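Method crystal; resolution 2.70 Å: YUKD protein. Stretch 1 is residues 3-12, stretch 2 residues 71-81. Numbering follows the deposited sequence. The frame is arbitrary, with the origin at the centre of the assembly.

Stretch 1 3-12: SYIDITIDLK
Stretch 2 71-81: GITNGDRLEIL

The two stretches lie side by side as parallel strands, paired from Thr 8 to Asp 10 on one side and from Arg 77 to Glu 79 on the other, with axes 4.7 Å apart at closest approach and N-to-C directions 25° apart. Together they bury 780 Å². Thr 8 pairs with Arg 77, Ile 9 with Leu 78 and Asp 10 with Glu 79; the CA-CA distances are 4.6, 5.0 and 4.7 Å. Backbone angles are extended, with phi/psi -126/133 at Thr 8 and -99/121 at Leu 78.

Backbone hydrogen bonds fix this register. Thr 8 N donates to Asp 76 O (3.0 Å), Leu 78 N to Thr 8 O (2.7 Å) and Asp 10 N to Leu 78 O (2.9 Å). Ile 80 N to Asp 10 O is weak at 3.3 Å. Thr 8 and Asp 10 each donate and accept.

A type II turn from Thr 73 to Asp 76 leads into the second strand. Asp 76 N donates to Thr 73 O (3.0 Å), and Thr 73 N donates to Asp 76 OD2 (2.9 Å). Gly 75 has phi/psi 95/-30, where a CB would jam against the preceding carbonyl.

Ile 9 and Leu 78 share one face of the sheet. Apolar contacts join Ile 5 CD1 to Ile 72 CG2 (3.9 Å), Ile 7 CD1 to Leu 78 CD1 (4.2 Å), Ile 9 CG2 to Ile 80 CD1 (3.8 Å) and Leu 11 CD2 to Ile 80 CD1 (3.5 Å). All are buried, as suits aliphatic side chains. Ile 5 and Ile 7 are p,t; Ile 9 is m,m; Ile 72, Leu 78 and Ile 80 are m,t.

Thr 8, Asp 10, Arg 77 and Glu 79 share the other face. Arg 77 extends t,t,t to a salt bridge: Asp 10 is t at chi1, and its OD1 accepts from Arg 77 NH1 (3.0 Å) and Arg 77 NE (3.1 Å). The carboxylate oxygen lies at the guanidinium edge, balancing charge at buried Asp 10.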

# COMPACT_ATOMS: atom_id res chain seq x y z
N SER A 3 -2.09 8.06 -13.24
CA SER A 3 -1.02 7.32 -13.91
C SER A 3 -0.81 5.96 -13.22
O SER A 3 -0.60 5.89 -12.00
CB SER A 3 0.28 8.13 -13.88
OG SER A 3 1.24 7.58 -14.76
N TYR A 4 -0.88 4.88 -13.99
CA TYR A 4 -0.75 3.52 -13.47
C TYR A 4 0.64 3.12 -13.01
O TYR A 4 1.62 3.35 -13.71
CB TYR A 4 -1.24 2.49 -14.50
CG TYR A 4 -2.74 2.46 -14.66
CD1 TYR A 4 -3.33 2.48 -15.93
CD2 TYR A 4 -3.58 2.46 -13.55
CE1 TYR A 4 -4.71 2.52 -16.08
CE2 TYR A 4 -4.96 2.49 -13.68
CZ TYR A 4 -5.52 2.53 -14.95
OH TYR A 4 -6.88 2.62 -15.06
N ILE A 5 0.71 2.53 -11.82
CA ILE A 5 1.98 2.06 -11.26
C ILE A 5 1.86 0.62 -10.77
O ILE A 5 0.82 0.21 -10.27
CB ILE A 5 2.44 2.94 -10.07
CG1 ILE A 5 1.47 2.80 -8.90
CG2 ILE A 5 2.49 4.39 -10.48
CD1 ILE A 5 1.88 3.56 -7.68
N ASP A 6 2.93 -0.14 -10.93
CA ASP A 6 2.96 -1.53 -10.48
C ASP A 6 3.73 -1.56 -9.19
O ASP A 6 4.91 -1.24 -9.17
CB ASP A 6 3.68 -2.41 -11.49
CG ASP A 6 2.84 -2.74 -12.68
OD1 ASP A 6 3.33 -3.50 -13.53
OD2 ASP A 6 1.69 -2.26 -12.76
N ILE A 7 3.08 -1.97 -8.12
CA ILE A 7 3.76 -2.03 -6.83
C ILE A 7 3.54 -3.38 -6.17
O ILE A 7 2.88 -4.26 -6.73
CB ILE A 7 3.26 -0.90 -5.91
CG1 ILE A 7 1.76 -1.04 -5.67
CG2 ILE A 7 3.60 0.44 -6.54
CD1 ILE A 7 1.16 0.03 -4.80
N THR A 8 4.12 -3.54 -4.98
CA THR A 8 3.97 -4.77 -4.21
C THR A 8 3.47 -4.45 -2.82
O THR A 8 3.99 -3.53 -2.17
CB THR A 8 5.30 -5.49 -4.06
OG1 THR A 8 5.80 -5.80 -5.34
CG2 THR A 8 5.13 -6.76 -3.29
N ILE A 9 2.46 -5.18 -2.37
CA ILE A 9 1.93 -4.96 -1.04
C ILE A 9 2.37 -6.10 -0.13
O ILE A 9 2.21 -7.28 -0.46
CB ILE A 9 0.42 -4.86 -1.07
CG1 ILE A 9 -0.01 -3.89 -2.18
CG2 ILE A 9 -0.09 -4.41 0.29
CD1 ILE A 9 0.68 -2.53 -2.16
N ASP A 10 2.94 -5.74 1.02
CA ASP A 10 3.44 -6.71 1.99
C ASP A 10 2.68 -6.67 3.31
O ASP A 10 2.75 -5.70 4.06
CB ASP A 10 4.93 -6.44 2.21
CG ASP A 10 5.61 -7.52 3.05
OD1 ASP A 10 6.86 -7.60 2.99
OD2 ASP A 10 4.91 -8.27 3.76
N LEU A 11 1.94 -7.74 3.60
CA LEU A 11 1.17 -7.84 4.83
C LEU A 11 1.99 -8.56 5.91
O LEU A 11 1.47 -9.40 6.65
CB LEU A 11 -0.13 -8.60 4.58
CG LEU A 11 -1.10 -7.91 3.62
CD1 LEU A 11 -2.23 -8.85 3.27
CD2 LEU A 11 -1.64 -6.64 4.25
N LYS A 12 3.27 -8.21 5.99
CA LYS A 12 4.17 -8.79 6.98
C LYS A 12 3.57 -8.75 8.39
O LYS A 12 3.57 -9.75 9.10
CB LYS A 12 5.50 -8.02 6.95
CG LYS A 12 6.55 -8.50 7.92
CD LYS A 12 7.77 -7.55 7.96
CE LYS A 12 8.53 -7.49 6.63
NZ LYS A 12 9.21 -8.77 6.22
N GLY A 71 5.76 10.03 -4.39
CA GLY A 71 6.80 9.55 -5.29
C GLY A 71 6.79 8.04 -5.41
O GLY A 71 7.74 7.44 -5.90
N ILE A 72 5.71 7.41 -4.96
CA ILE A 72 5.59 5.96 -5.03
C ILE A 72 5.39 5.53 -6.48
O ILE A 72 4.45 5.96 -7.14
CB ILE A 72 4.41 5.52 -4.13
CG1 ILE A 72 4.83 5.70 -2.67
CG2 ILE A 72 4.00 4.08 -4.44
CD1 ILE A 72 3.74 5.46 -1.67
N THR A 73 6.29 4.69 -6.98
CA THR A 73 6.24 4.22 -8.37
C THR A 73 6.47 2.73 -8.50
O THR A 73 6.71 2.05 -7.51
CB THR A 73 7.32 4.87 -9.22
OG1 THR A 73 7.99 5.87 -8.44
CG2 THR A 73 6.72 5.49 -10.48
N ASN A 74 6.45 2.26 -9.74
CA ASN A 74 6.65 0.85 -10.01
C ASN A 74 7.89 0.38 -9.27
O ASN A 74 8.85 1.12 -9.15
CB ASN A 74 6.82 0.61 -11.50
CG ASN A 74 6.08 1.64 -12.34
OD1 ASN A 74 6.52 2.78 -12.46
ND2 ASN A 74 4.94 1.25 -12.90
N GLY A 75 7.86 -0.86 -8.77
CA GLY A 75 9.00 -1.39 -8.06
C GLY A 75 8.89 -1.21 -6.56
O GLY A 75 9.42 -2.03 -5.80
N ASP A 76 8.22 -0.15 -6.12
CA ASP A 76 8.04 0.12 -4.70
C ASP A 76 7.29 -1.00 -3.96
O ASP A 76 6.35 -1.61 -4.49
CB ASP A 76 7.29 1.44 -4.48
CG ASP A 76 8.17 2.65 -4.72
OD1 ASP A 76 9.36 2.44 -5.04
OD2 ASP A 76 7.67 3.80 -4.60
N ARG A 77 7.73 -1.27 -2.74
CA ARG A 77 7.10 -2.30 -1.92
C ARG A 77 6.48 -1.57 -0.74
O ARG A 77 7.19 -0.92 0.04
CB ARG A 77 8.15 -3.30 -1.44
CG ARG A 77 7.61 -4.52 -0.71
CD ARG A 77 8.77 -5.31 -0.13
NE ARG A 77 8.36 -6.57 0.49
CZ ARG A 77 8.49 -7.77 -0.07
NH1 ARG A 77 8.09 -8.86 0.58
NH2 ARG A 77 9.04 -7.90 -1.28
N LEU A 78 5.16 -1.65 -0.61
CA LEU A 78 4.50 -0.98 0.51
C LEU A 78 4.20 -1.97 1.62
O LEU A 78 3.50 -2.96 1.43
CB LEU A 78 3.21 -0.28 0.08
CG LEU A 78 3.23 0.73 -1.08
CD1 LEU A 78 1.99 1.61 -0.99
CD2 LEU A 78 4.48 1.58 -1.03
N GLU A 79 4.76 -1.70 2.79
CA GLU A 79 4.56 -2.55 3.95
C GLU A 79 3.48 -1.85 4.74
O GLU A 79 3.65 -0.71 5.17
CB GLU A 79 5.87 -2.61 4.75
CG GLU A 79 5.92 -3.54 5.93
CD GLU A 79 7.27 -3.45 6.66
OE1 GLU A 79 7.35 -2.80 7.74
OE2 GLU A 79 8.25 -4.02 6.15
N ILE A 80 2.34 -2.52 4.90
CA ILE A 80 1.24 -1.95 5.67
C ILE A 80 1.59 -2.14 7.14
O ILE A 80 1.92 -3.25 7.56
CB ILE A 80 -0.08 -2.67 5.40
CG1 ILE A 80 -0.57 -2.33 3.98
CG2 ILE A 80 -1.12 -2.28 6.44
CD1 ILE A 80 -1.70 -3.21 3.48
N LEU A 81 1.55 -1.06 7.91
CA LEU A 81 1.89 -1.19 9.31
C LEU A 81 0.63 -1.53 10.09
O LEU A 81 -0.48 -1.24 9.59
CB LEU A 81 2.50 0.11 9.84
CG LEU A 81 3.75 0.68 9.15
CD1 LEU A 81 4.09 2.01 9.77
CD2 LEU A 81 4.93 -0.26 9.27
OXT LEU A 81 0.78 -2.06 11.21